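Local structure of replication initiation and membrane attachment protein (Geobacillus stearothermophilus 10, 5WTN) at residues 35-40 and 122-127. The protein probably helps start DNA replication as a tetrameric primosomal protein that binds a primosomal re-initiation protein, and may link replication to the membrane. Numbering follows the deposited sequence.
Sequences QPLIGC and EMLSVF
Leu37 joins two helices of the N-terminal half of the chain, bridging the last turn of helix 24-38 and the first turns of helix 122-132 by placing its fork against Leu124 and Phe127. CD1 of Leu37 lies nearest to Leu124, 3.7 Å from its CD2, but also reaches CB of Phe127, while CD2 of Leu37 sits 3.8 Å from that CB and at a like distance from the carbonyl carbon of Phe127. The CA-CB bond of Leu37 points toward helix 122-132, and chi1 of -62° leaves CG beside the backbone N and anti to the carbonyl carbon, with the fork set between residues one turn apart. Leu124 slants across it and offers a single methyl, CD2. Phe127 meets it at about a right angle and takes part through CB rather than through its ring, which turns away from Leu37. The kinked helix carrying Leu37 ends close by: Gly39 N still donates a hydrogen bond to Gln35 O at 2.8 Å, but Gly39 then leaves helical geometry with a positive phi (90°) and serves as N-cap of helix 40-55. Next to Leu37, Pro36 extends the packing to Leu128, Gln131 and Val132 farther along helix 122-132. Asp121 OD1 accepts a hydrogen bond from Leu124 N, and Tyr199 of a second subunit packs on Leu124, so the subunit interface reaches this junction. All three touching residues are buried; this small apolar contact centres on one leucine, and with no polar bond linking the segments, side-chain shape and neighbouring contacts probably determine their relative setting.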
# COMPACT_ATOMS: atom_id res chain seq x y z
N GLN A 35 14.06 1.22 -13.50
CA GLN A 35 15.05 2.26 -13.22
C GLN A 35 16.39 2.04 -13.86
O GLN A 35 16.94 2.97 -14.41
CB GLN A 35 15.22 2.52 -11.73
CG GLN A 35 15.87 3.86 -11.42
CD GLN A 35 16.24 4.00 -9.95
OE1 GLN A 35 16.88 4.97 -9.53
NE2 GLN A 35 15.84 3.03 -9.16
N PRO A 36 16.93 0.81 -13.81
CA PRO A 36 18.20 0.62 -14.53
C PRO A 36 18.12 0.98 -16.02
O PRO A 36 19.11 1.43 -16.60
CB PRO A 36 18.48 -0.86 -14.36
CG PRO A 36 17.89 -1.17 -13.03
CD PRO A 36 16.62 -0.36 -12.97
N LEU A 37 16.96 0.80 -16.64
CA LEU A 37 16.83 1.14 -18.04
C LEU A 37 16.66 2.65 -18.27
O LEU A 37 17.33 3.22 -19.14
CB LEU A 37 15.71 0.33 -18.69
CG LEU A 37 15.90 -1.20 -18.70
CD1 LEU A 37 14.93 -1.88 -19.66
CD2 LEU A 37 17.33 -1.60 -19.02
N ILE A 38 15.75 3.31 -17.54
CA ILE A 38 15.41 4.70 -17.84
C ILE A 38 16.16 5.76 -17.02
O ILE A 38 16.16 6.97 -17.37
CB ILE A 38 13.90 4.94 -17.69
CG1 ILE A 38 13.48 4.83 -16.23
CG2 ILE A 38 13.12 3.94 -18.55
CD1 ILE A 38 12.01 5.20 -16.01
N GLY A 39 16.81 5.30 -15.95
CA GLY A 39 17.59 6.15 -15.08
C GLY A 39 16.78 6.72 -13.94
O GLY A 39 15.55 6.76 -13.99
N CYS A 40 17.49 7.20 -12.92
CA CYS A 40 16.89 7.73 -11.69
C CYS A 40 16.01 8.97 -11.86
O CYS A 40 15.01 9.11 -11.15
CB CYS A 40 17.98 7.98 -10.65
SG CYS A 40 19.18 9.32 -11.00
N GLU A 122 10.74 -9.67 -25.02
CA GLU A 122 11.92 -9.87 -25.84
C GLU A 122 13.02 -8.84 -25.57
O GLU A 122 14.15 -9.22 -25.31
CB GLU A 122 11.55 -9.87 -27.32
CG GLU A 122 10.76 -11.08 -27.75
CD GLU A 122 9.27 -10.93 -27.46
OE1 GLU A 122 8.85 -9.84 -27.01
OE2 GLU A 122 8.53 -11.91 -27.68
N MET A 123 12.68 -7.57 -25.60
CA MET A 123 13.66 -6.51 -25.45
C MET A 123 14.09 -6.15 -24.02
O MET A 123 15.27 -6.06 -23.73
CB MET A 123 13.21 -5.27 -26.25
CG MET A 123 13.86 -5.20 -27.60
SD MET A 123 13.18 -3.97 -28.65
CE MET A 123 12.70 -2.72 -27.49
N LEU A 124 13.12 -5.99 -23.13
CA LEU A 124 13.38 -5.43 -21.81
C LEU A 124 14.28 -6.30 -20.97
O LEU A 124 15.18 -5.80 -20.32
CB LEU A 124 12.07 -5.15 -21.07
CG LEU A 124 11.23 -4.08 -21.77
CD1 LEU A 124 9.89 -3.84 -21.07
CD2 LEU A 124 12.04 -2.81 -21.84
N SER A 125 14.04 -7.60 -20.99
CA SER A 125 14.88 -8.54 -20.26
C SER A 125 16.33 -8.48 -20.73
O SER A 125 17.22 -8.38 -19.89
CB SER A 125 14.34 -9.95 -20.42
OG SER A 125 14.05 -10.18 -21.79
N VAL A 126 16.60 -8.53 -22.03
CA VAL A 126 18.01 -8.53 -22.41
C VAL A 126 18.70 -7.18 -22.12
O VAL A 126 19.81 -7.17 -21.59
CB VAL A 126 18.37 -9.21 -23.80
CG1 VAL A 126 17.20 -9.93 -24.41
CG2 VAL A 126 19.01 -8.23 -24.77
N PHE A 127 18.03 -6.07 -22.39
CA PHE A 127 18.53 -4.79 -21.90
C PHE A 127 18.84 -4.79 -20.41
O PHE A 127 19.91 -4.35 -20.00
CB PHE A 127 17.54 -3.69 -22.18
CG PHE A 127 17.49 -3.29 -23.61
CD1 PHE A 127 18.64 -3.17 -24.35
CD2 PHE A 127 16.27 -3.04 -24.23
CE1 PHE A 127 18.59 -2.80 -25.67
CE2 PHE A 127 16.21 -2.67 -25.55
CZ PHE A 127 17.37 -2.55 -26.27